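Local atomic coordinates of monoglyceride lipase (Saccharomyces cerevisiae, PDB entry 4ZWN), a protein that hydrolyses monoacylglycerols to free fatty acid and glycerol, and also breaks down fatty acid ethyl esters. Residues L65-F70 against N118-F123; H122-N127 against L138-H143; I149-A154 against K262-M267. The protein carries 2 engineered substitutions. All blocks are in the same frame, centred on the assembly; numbering follows the deposited sequence.

Interaction 1: L65-F70 against N118-F123; sequences LLIHGF and NDLEHF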
loop_
_atom_site.group_PDB
_atom_site.type_symbol
_atom_site.label_atom_id
_atom_site.label_comp_id
_atom_site.label_asym_id
_atom_site.label_seq_id
_atom_site.Cartn_x
_atom_site.Cartn_y
_atom_site.Cartn_z
ATOM N N LEU A 65 6.934 -7.124 0.183
ATOM C CA LEU A 65 7.182 -5.793 -0.359
ATOM C C LEU A 65 5.991 -4.881 -0.057
ATOM O O LEU A 65 4.871 -5.146 -0.494
ATOM C CB LEU A 65 7.426 -5.869 -1.869
ATOM C CG LEU A 65 8.351 -4.853 -2.553
ATOM C CD1 LEU A 65 8.348 -5.074 -4.057
ATOM C CD2 LEU A 65 7.980 -3.416 -2.227
ATOM N N LEU A 66 6.232 -3.801 0.678
ATOM C CA LEU A 66 5.144 -2.913 1.070
ATOM C C LEU A 66 5.072 -1.662 0.196
ATOM O O LEU A 66 6.028 -0.892 0.108
ATOM C CB LEU A 66 5.288 -2.517 2.540
ATOM C CG LEU A 66 5.483 -3.656 3.546
ATOM C CD1 LEU A 66 5.375 -3.138 4.965
ATOM C CD2 LEU A 66 4.482 -4.772 3.320
ATOM N N ILE A 67 3.927 -1.470 -0.451
ATOM C CA ILE A 67 3.675 -0.274 -1.244
ATOM C C ILE A 67 2.757 0.667 -0.472
ATOM O O ILE A 67 1.557 0.411 -0.352
ATOM C CB ILE A 67 3.036 -0.610 -2.603
ATOM C CG1 ILE A 67 3.803 -1.739 -3.291
ATOM C CG2 ILE A 67 2.984 0.630 -3.488
ATOM C CD1 ILE A 67 3.188 -2.187 -4.594
ATOM N N HIS A 68 3.320 1.754 0.052
ATOM C CA HIS A 68 2.560 2.671 0.897
ATOM C C HIS A 68 1.524 3.454 0.100
ATOM O O HIS A 68 1.552 3.477 -1.132
ATOM C CB HIS A 68 3.496 3.636 1.638
ATOM C CG HIS A 68 4.172 4.642 0.753
ATOM N ND1 HIS A 68 3.530 5.761 0.270
ATOM C CD2 HIS A 68 5.441 4.706 0.287
ATOM C CE1 HIS A 68 4.370 6.466 -0.468
ATOM N NE2 HIS A 68 5.539 5.846 -0.474
ATOM N N GLY A 69 0.606 4.092 0.818
ATOM C CA GLY A 69 -0.428 4.893 0.193
ATOM C C GLY A 69 -0.054 6.359 0.104
ATOM O O GLY A 69 0.984 6.784 0.620
ATOM N N PHE A 70 -0.906 7.133 -0.562
ATOM C CA PHE A 70 -0.700 8.567 -0.695
ATOM C C PHE A 70 -0.599 9.217 0.680
ATOM O O PHE A 70 -1.441 8.985 1.548
ATOM C CB PHE A 70 -1.836 9.192 -1.507
ATOM C CG PHE A 70 -1.682 10.673 -1.736
ATOM C CD1 PHE A 70 -0.607 11.168 -2.458
ATOM C CD2 PHE A 70 -2.622 11.566 -1.244
ATOM C CE1 PHE A 70 -0.465 12.528 -2.675
ATOM C CE2 PHE A 70 -2.487 12.927 -1.460
ATOM C CZ PHE A 70 -1.406 13.408 -2.174
ATOM N N ASN A 118 7.646 1.996 -13.117
ATOM C CA ASN A 118 9.055 1.843 -13.462
ATOM C C ASN A 118 9.928 1.782 -12.214
ATOM O O ASN A 118 10.855 0.974 -12.137
ATOM C CB ASN A 118 9.523 2.981 -14.365
ATOM C CG ASN A 118 10.908 2.734 -14.936
ATOM O OD1 ASN A 118 11.187 1.662 -15.471
ATOM N ND2 ASN A 118 11.785 3.722 -14.811
ATOM N N ASP A 119 9.630 2.638 -11.240
ATOM C CA ASP A 119 10.328 2.599 -9.960
ATOM C C ASP A 119 10.032 1.291 -9.245
ATOM O O ASP A 119 10.913 0.698 -8.627
ATOM C CB ASP A 119 9.923 3.776 -9.069
ATOM C CG ASP A 119 10.333 5.117 -9.643
ATOM O OD1 ASP A 119 11.258 5.156 -10.482
ATOM O OD2 ASP A 119 9.730 6.136 -9.249
ATOM N N LEU A 120 8.782 0.847 -9.339
ATOM C CA LEU A 120 8.355 -0.383 -8.686
ATOM C C LEU A 120 9.102 -1.591 -9.241
ATOM O O LEU A 120 9.565 -2.438 -8.479
ATOM C CB LEU A 120 6.844 -0.580 -8.841
ATOM C CG LEU A 120 6.247 -1.812 -8.154
ATOM C CD1 LEU A 120 6.620 -1.850 -6.679
ATOM C CD2 LEU A 120 4.738 -1.831 -8.318
ATOM N N GLU A 121 9.226 -1.664 -10.565
ATOM C CA GLU A 121 9.932 -2.773 -11.202
ATOM C C GLU A 121 11.376 -2.855 -10.723
ATOM O O GLU A 121 11.925 -3.946 -10.565
ATOM C CB GLU A 121 9.897 -2.644 -12.728
ATOM C CG GLU A 121 8.509 -2.727 -13.352
ATOM C CD GLU A 121 7.935 -4.135 -13.370
ATOM O OE1 GLU A 121 8.570 -5.060 -12.822
ATOM O OE2 GLU A 121 6.841 -4.317 -13.945
ATOM N N HIS A 122 11.984 -1.697 -10.484
ATOM C CA HIS A 122 13.360 -1.639 -10.005
ATOM C C HIS A 122 13.525 -2.299 -8.640
ATOM O O HIS A 122 14.482 -3.041 -8.415
ATOM C CB HIS A 122 13.847 -0.192 -9.925
ATOM C CG HIS A 122 15.162 -0.044 -9.226
ATOM N ND1 HIS A 122 16.366 -0.318 -9.839
ATOM C CD2 HIS A 122 15.461 0.322 -7.957
ATOM C CE1 HIS A 122 17.350 -0.113 -8.982
ATOM N NE2 HIS A 122 16.829 0.275 -7.832
ATOM N N PHE A 123 12.595 -2.019 -7.732
ATOM C CA PHE A 123 12.684 -2.527 -6.368
ATOM C C PHE A 123 12.141 -3.943 -6.254
ATOM O O PHE A 123 12.478 -4.668 -5.319
ATOM C CB PHE A 123 11.947 -1.600 -5.404
ATOM C CG PHE A 123 12.650 -0.298 -5.174
ATOM C CD1 PHE A 123 13.753 -0.232 -4.336
ATOM C CD2 PHE A 123 12.219 0.859 -5.800
ATOM C CE1 PHE A 123 14.409 0.964 -4.124
ATOM C CE2 PHE A 123 12.870 2.059 -5.593
ATOM C CZ PHE A 123 13.968 2.111 -4.753
#
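The first shell is a methyl set into a fork: I67 CD1 lies 4.0 Å from L120 CD1 and equally far from L120 CD2, so that the strand side chain meets both branches of the helix leucine. The two side chains cross at about a right angle. L120 reaches this position because its CG is anti to the backbone N (chi1 -178°), which carries the methyls inward from a helix residue whose CB is not aimed at the strand. One helical turn beyond L120, F123 O is approached more loosely by L65 CD1, at 4.3 Å. The F123 ring itself bends away from segment 65-70 to stack with F94 and meet F46 edge to face.

A second shell comes from helix 145-156, where I149 packs on both I67 and L120, while Y153 backs L120. L66, alternating along the strand, faces the other side of the sheet and packs on L80 and M81 of helix 78-86. I67 is set in place by its main chain, which is hydrogen-bonded to W141 and H143 of the neighbouring parallel strand 138-143, as L65 is to F139 and W141.

This is helix-on-sheet packing of the alpha/beta hydrolase fold, on a central strand whose I67 touches residues of the GxSxG motif, probably the nucleophile elbow.

Interaction 2: H122-N127 against L138-H143; sequences HFVEKN and LFMWGH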
loop_
_atom_site.group_PDB
_atom_site.type_symbol
_atom_site.label_atom_id
_atom_site.label_comp_id
_atom_site.label_asym_id
_atom_site.label_seq_id
_atom_site.Cartn_x
_atom_site.Cartn_y
_atom_site.Cartn_z
ATOM N N HIS A 122 11.984 -1.697 -10.484
ATOM C CA HIS A 122 13.360 -1.639 -10.005
ATOM C C HIS A 122 13.525 -2.299 -8.640
ATOM O O HIS A 122 14.482 -3.041 -8.415
ATOM C CB HIS A 122 13.847 -0.192 -9.925
ATOM C CG HIS A 122 15.162 -0.044 -9.226
ATOM N ND1 HIS A 122 16.366 -0.318 -9.839
ATOM C CD2 HIS A 122 15.461 0.322 -7.957
ATOM C CE1 HIS A 122 17.350 -0.113 -8.982
ATOM N NE2 HIS A 122 16.829 0.275 -7.832
ATOM N N PHE A 123 12.595 -2.019 -7.732
ATOM C CA PHE A 123 12.684 -2.527 -6.368
ATOM C C PHE A 123 12.141 -3.943 -6.254
ATOM O O PHE A 123 12.478 -4.668 -5.319
ATOM C CB PHE A 123 11.947 -1.600 -5.404
ATOM C CG PHE A 123 12.650 -0.298 -5.174
ATOM C CD1 PHE A 123 13.753 -0.232 -4.336
ATOM C CD2 PHE A 123 12.219 0.859 -5.800
ATOM C CE1 PHE A 123 14.409 0.964 -4.124
ATOM C CE2 PHE A 123 12.870 2.059 -5.593
ATOM C CZ PHE A 123 13.968 2.111 -4.753
ATOM N N VAL A 124 11.299 -4.330 -7.205
ATOM C CA VAL A 124 10.850 -5.712 -7.292
ATOM C C VAL A 124 12.038 -6.594 -7.654
ATOM O O VAL A 124 12.301 -7.601 -6.997
ATOM C CB VAL A 124 9.722 -5.892 -8.331
ATOM C CG1 VAL A 124 9.589 -7.352 -8.732
ATOM C CG2 VAL A 124 8.407 -5.365 -7.786
ATOM N N GLU A 125 12.769 -6.193 -8.690
ATOM C CA GLU A 125 13.924 -6.953 -9.154
ATOM C C GLU A 125 15.045 -6.992 -8.122
ATOM O O GLU A 125 15.788 -7.969 -8.042
ATOM C CB GLU A 125 14.443 -6.372 -10.465
ATOM C CG GLU A 125 13.469 -6.518 -11.614
ATOM C CD GLU A 125 13.942 -5.813 -12.862
ATOM O OE1 GLU A 125 14.969 -5.107 -12.790
ATOM O OE2 GLU A 125 13.286 -5.966 -13.916
ATOM N N LYS A 126 15.163 -5.925 -7.337
ATOM C CA LYS A 126 16.153 -5.863 -6.267
ATOM C C LYS A 126 15.866 -6.918 -5.207
ATOM O O LYS A 126 16.754 -7.673 -4.807
ATOM C CB LYS A 126 16.171 -4.471 -5.631
ATOM C CG LYS A 126 17.136 -4.319 -4.461
ATOM C CD LYS A 126 16.976 -2.954 -3.798
ATOM C CE LYS A 126 18.209 -2.556 -2.991
ATOM N NZ LYS A 126 18.433 -3.418 -1.798
ATOM N N ASN A 127 14.616 -6.965 -4.758
ATOM C CA ASN A 127 14.203 -7.934 -3.751
ATOM C C ASN A 127 14.173 -9.349 -4.308
ATOM O O ASN A 127 14.490 -10.308 -3.605
ATOM C CB ASN A 127 12.833 -7.563 -3.185
ATOM C CG ASN A 127 12.899 -6.388 -2.236
ATOM O OD1 ASN A 127 13.227 -6.546 -1.062
ATOM N ND2 ASN A 127 12.584 -5.200 -2.738
ATOM N N LEU A 138 8.556 -13.966 -2.498
ATOM C CA LEU A 138 8.344 -12.528 -2.401
ATOM C C LEU A 138 6.874 -12.183 -2.587
ATOM O O LEU A 138 6.297 -12.440 -3.644
ATOM C CB LEU A 138 9.186 -11.786 -3.439
ATOM C CG LEU A 138 9.053 -10.262 -3.434
ATOM C CD1 LEU A 138 9.540 -9.681 -2.113
ATOM C CD2 LEU A 138 9.807 -9.652 -4.604
ATOM N N PHE A 139 6.273 -11.601 -1.554
ATOM C CA PHE A 139 4.874 -11.194 -1.605
ATOM C C PHE A 139 4.762 -9.683 -1.770
ATOM O O PHE A 139 5.684 -8.945 -1.422
ATOM C CB PHE A 139 4.133 -11.647 -0.343
ATOM C CG PHE A 139 4.027 -13.141 -0.203
ATOM C CD1 PHE A 139 5.024 -13.866 0.433
ATOM C CD2 PHE A 139 2.930 -13.820 -0.704
ATOM C CE1 PHE A 139 4.930 -15.239 0.562
ATOM C CE2 PHE A 139 2.830 -15.193 -0.579
ATOM C CZ PHE A 139 3.831 -15.904 0.056
ATOM N N MET A 140 3.632 -9.229 -2.304
ATOM C CA MET A 140 3.417 -7.806 -2.538
ATOM C C MET A 140 2.193 -7.297 -1.776
ATOM O O MET A 140 1.104 -7.860 -1.875
ATOM C CB MET A 140 3.270 -7.527 -4.038
ATOM C CG MET A 140 3.050 -6.060 -4.384
ATOM S SD MET A 140 3.077 -5.739 -6.162
ATOM C CE MET A 140 4.788 -6.099 -6.546
ATOM N N TRP A 141 2.392 -6.224 -1.017
ATOM C CA TRP A 141 1.354 -5.635 -0.179
ATOM C C TRP A 141 1.212 -4.155 -0.501
ATOM O O TRP A 141 2.201 -3.476 -0.763
ATOM C CB TRP A 141 1.696 -5.834 1.299
ATOM C CG TRP A 141 0.768 -5.175 2.286
ATOM C CD1 TRP A 141 -0.267 -5.766 2.952
ATOM C CD2 TRP A 141 0.816 -3.817 2.747
ATOM N NE1 TRP A 141 -0.873 -4.859 3.787
ATOM C CE2 TRP A 141 -0.229 -3.655 3.681
ATOM C CE3 TRP A 141 1.635 -2.720 2.455
ATOM C CZ2 TRP A 141 -0.476 -2.442 4.326
ATOM C CZ3 TRP A 141 1.388 -1.514 3.098
ATOM C CH2 TRP A 141 0.341 -1.387 4.022
ATOM N N GLY A 142 -0.016 -3.654 -0.481
ATOM C CA GLY A 142 -0.255 -2.251 -0.755
ATOM C C GLY A 142 -1.475 -1.724 -0.029
ATOM O O GLY A 142 -2.474 -2.429 0.107
ATOM N N HIS A 143 -1.393 -0.484 0.446
ATOM C CA HIS A 143 -2.530 0.147 1.104
ATOM C C HIS A 143 -3.066 1.322 0.295
ATOM O O HIS A 143 -2.299 2.150 -0.195
ATOM C CB HIS A 143 -2.157 0.621 2.506
ATOM C CG HIS A 143 -3.221 1.451 3.153
ATOM N ND1 HIS A 143 -4.437 0.928 3.541
ATOM C CD2 HIS A 143 -3.264 2.770 3.455
ATOM C CE1 HIS A 143 -5.178 1.887 4.066
ATOM N NE2 HIS A 143 -4.489 3.016 4.024
#
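F123 O is gripped twice by N127, the residue whose CB packs on L138 across the contact: N127 N donates the helical backbone bond and N127 ND2 adds a second, at 2.6 Å. The two donors arrive from opposite faces of the carbonyl plane, and the side-chain bond is fairly straight, with an angle of 157° at the hydrogen. Here a helix is laid over the alpha/beta hydrolase sheet in a beta-alpha-beta crossover: the chain leaves strand 89-94, runs through helix 113-134 and returns as strand 138-143, having passed over strand 62-67. The axes of helix segment 122-127 and strand 138-143 come within 10.2 Å and run roughly antiparallel (149°).

Because N127 CG lies anti to the carbonyl carbon (chi1 -75°), its amide folds back along the helix to F123 O, while OD1 bonds to R63 NH1 and ties the helix to the neighbouring strand. On the strand side, L138 CD2 meets N127 CB at 3.9 Å and also lies beside V124 O, 4.0 Å away, so one methyl covers part of the helix backbone.

The contact between two apolar side chains belongs to M140. Its chain runs extended from the strand before turning at chi3, and that bend delivers CE to V124 CG2 at 3.9 Å, the two side chains crossing nearly at right angles.

Interaction 3: I149-A154 against K262-M267; sequences ICLNYA and KPVIIM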
loop_
_atom_site.group_PDB
_atom_site.type_symbol
_atom_site.label_atom_id
_atom_site.label_comp_id
_atom_site.label_asym_id
_atom_site.label_seq_id
_atom_site.Cartn_x
_atom_site.Cartn_y
_atom_site.Cartn_z
ATOM N N ILE A 149 -2.028 0.131 -6.833
ATOM C CA ILE A 149 -0.800 -0.188 -7.549
ATOM C C ILE A 149 -0.528 -1.686 -7.485
ATOM O O ILE A 149 -0.179 -2.310 -8.490
ATOM C CB ILE A 149 0.399 0.592 -6.969
ATOM C CG1 ILE A 149 0.203 2.095 -7.187
ATOM C CG2 ILE A 149 1.706 0.126 -7.598
ATOM C CD1 ILE A 149 1.183 2.956 -6.425
ATOM N N CYS A 150 -0.711 -2.256 -6.298
ATOM C CA CYS A 150 -0.476 -3.677 -6.070
ATOM C C CYS A 150 -1.359 -4.570 -6.941
ATOM O O CYS A 150 -0.870 -5.501 -7.581
ATOM C CB CYS A 150 -0.699 -4.018 -4.599
ATOM S SG CYS A 150 -0.603 -5.779 -4.241
ATOM N N LEU A 151 -2.659 -4.291 -6.955
ATOM C CA LEU A 151 -3.594 -5.094 -7.736
ATOM C C LEU A 151 -3.357 -4.921 -9.232
ATOM O O LEU A 151 -3.548 -5.856 -10.010
ATOM C CB LEU A 151 -5.038 -4.735 -7.384
ATOM C CG LEU A 151 -5.458 -5.039 -5.945
ATOM C CD1 LEU A 151 -6.916 -4.674 -5.727
ATOM C CD2 LEU A 151 -5.211 -6.503 -5.606
ATOM N N ASN A 152 -2.933 -3.726 -9.634
ATOM C CA ASN A 152 -2.626 -3.475 -11.036
ATOM C C ASN A 152 -1.333 -4.157 -11.474
ATOM O O ASN A 152 -1.238 -4.643 -12.601
ATOM C CB ASN A 152 -2.545 -1.973 -11.313
ATOM C CG ASN A 152 -3.897 -1.371 -11.657
ATOM O OD1 ASN A 152 -4.397 -1.540 -12.769
ATOM N ND2 ASN A 152 -4.494 -0.667 -10.705
ATOM N N TYR A 153 -0.342 -4.198 -10.583
ATOM C CA TYR A 153 0.912 -4.876 -10.893
ATOM C C TYR A 153 0.649 -6.343 -11.203
ATOM O O TYR A 153 1.296 -6.927 -12.071
ATOM C CB TYR A 153 1.917 -4.751 -9.744
ATOM C CG TYR A 153 3.299 -5.255 -10.114
ATOM C CD1 TYR A 153 4.235 -4.406 -10.695
ATOM C CD2 TYR A 153 3.659 -6.581 -9.901
ATOM C CE1 TYR A 153 5.498 -4.863 -11.043
ATOM C CE2 TYR A 153 4.918 -7.047 -10.247
ATOM C CZ TYR A 153 5.832 -6.186 -10.818
ATOM O OH TYR A 153 7.082 -6.648 -11.163
ATOM N N ALA A 154 -0.317 -6.928 -10.500
ATOM C CA ALA A 154 -0.720 -8.309 -10.746
ATOM C C ALA A 154 -1.261 -8.505 -12.167
ATOM O O ALA A 154 -1.303 -9.625 -12.671
ATOM C CB ALA A 154 -1.759 -8.742 -9.723
ATOM N N LYS A 262 -2.698 -16.771 -9.287
ATOM C CA LYS A 262 -1.914 -16.233 -8.181
ATOM C C LYS A 262 -2.838 -15.897 -7.019
ATOM O O LYS A 262 -3.892 -15.289 -7.217
ATOM C CB LYS A 262 -1.126 -14.997 -8.612
ATOM C CG LYS A 262 0.053 -15.298 -9.519
ATOM C CD LYS A 262 1.133 -16.072 -8.784
ATOM C CE LYS A 262 2.332 -16.305 -9.682
ATOM N NZ LYS A 262 3.423 -17.011 -8.965
ATOM N N PRO A 263 -2.454 -16.304 -5.801
ATOM C CA PRO A 263 -3.280 -16.048 -4.616
ATOM C C PRO A 263 -3.500 -14.558 -4.351
ATOM O O PRO A 263 -2.550 -13.775 -4.343
ATOM C CB PRO A 263 -2.485 -16.700 -3.475
ATOM C CG PRO A 263 -1.114 -16.899 -4.006
ATOM C CD PRO A 263 -1.249 -17.085 -5.481
ATOM N N VAL A 264 -4.761 -14.181 -4.159
ATOM C CA VAL A 264 -5.130 -12.805 -3.847
ATOM C C VAL A 264 -5.919 -12.744 -2.559
ATOM O O VAL A 264 -6.753 -13.612 -2.295
ATOM C CB VAL A 264 -5.999 -12.159 -4.949
ATOM C CG1 VAL A 264 -5.459 -10.780 -5.309
ATOM C CG2 VAL A 264 -6.111 -13.063 -6.159
ATOM N N ILE A 265 -5.672 -11.720 -1.758
ATOM C CA ILE A 265 -6.549 -11.457 -0.637
ATOM C C ILE A 265 -6.640 -9.949 -0.422
ATOM O O ILE A 265 -5.636 -9.233 -0.432
ATOM C CB ILE A 265 -6.085 -12.171 0.654
ATOM C CG1 ILE A 265 -7.125 -12.034 1.775
ATOM C CG2 ILE A 265 -4.704 -11.705 1.110
ATOM C CD1 ILE A 265 -6.976 -13.054 2.893
ATOM N N ILE A 266 -7.866 -9.461 -0.286
ATOM C CA ILE A 266 -8.082 -8.051 -0.002
ATOM C C ILE A 266 -8.647 -7.887 1.399
ATOM O O ILE A 266 -9.606 -8.595 1.780
ATOM C CB ILE A 266 -9.020 -7.388 -1.032
ATOM C CG1 ILE A 266 -8.334 -7.301 -2.412
ATOM C CG2 ILE A 266 -9.414 -5.993 -0.564
ATOM C CD1 ILE A 266 -9.205 -6.733 -3.531
ATOM N N MET A 267 -8.042 -6.983 2.178
ATOM C CA MET A 267 -8.571 -6.706 3.516
ATOM C C MET A 267 -9.006 -5.245 3.563
ATOM O O MET A 267 -8.242 -4.336 3.184
ATOM C CB MET A 267 -7.554 -7.013 4.575
ATOM C CG MET A 267 -6.959 -8.358 4.342
ATOM S SD MET A 267 -5.380 -8.718 5.061
ATOM C CE MET A 267 -5.319 -10.450 4.619
#
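L151 meets I266 closely and V264 more loosely, and these are the two close touches between segments 149-154 and 262-267. The tight part is methyl against methyl: L151 CD1 and I266 CD1 lie 3.8 Å apart, with the side chains crossing at about a right angle. L151 points straight at the strand, with CG anti to the carbonyl carbon (chi1 -64°) and CD1, anti to CA, continuing the chain toward I266. I266 is aimed less directly, but its extended CG1-CD1 arm carries the terminal methyl across. F283 of helix 277-286 touches both residues and L246 of helix 233-248 covers L151, so helices 277-286 and 233-248 also pack on the pair.

Toward the start of the strand the packing slackens. L151 CD2 is 4.3 Å from V264 CG1, and although the CB of A154 faces the strand, A154 CB stays 6.1 Å from V264 CG1. Just before the strand come K262 and P263, which are partly exposed. K262 turns its charged end to the main chain, where NZ is hydrogen-bonded to N161 O and I163 O. I265 looks the other way, and its backbone pairs with strand 165-169, as does that of P263.

The helix starts just after S144, the probable nucleophile, and the strand leads toward D272, assigned to the charge relay; the contact thus joins the elements that carry two members of the probable catalytic triad. Its own chemistry is wholly aliphatic. Methyl groups offer neither charge nor direction of bonding, which implies that helix and strand are held here by close fit and burial, with no polar bond between the two segments to fix their register.

From the N terminus, interaction 1 closes first, bringing helix 113-134 back onto strand 62-67 after a loop of 47 residues that includes helix 78-86 and strand 89-94. Interaction 2 opens on the same helix, sharing H122 and F123, and closes a 10-residue connection, mostly the last turns of helix 113-134, into strand 138-143. Interaction 3 follows in series and spans 107 residues, many of them helical, before strand 264-269 returns to the sheet. None nests inside another. Strands 62-67 and 138-143 are neighbours, joined by backbone hydrogen bonds such as I67 N with W141 O, whereas Y153 links helix 145-156 to both earlier contacts, packing on L120, V124 and M140.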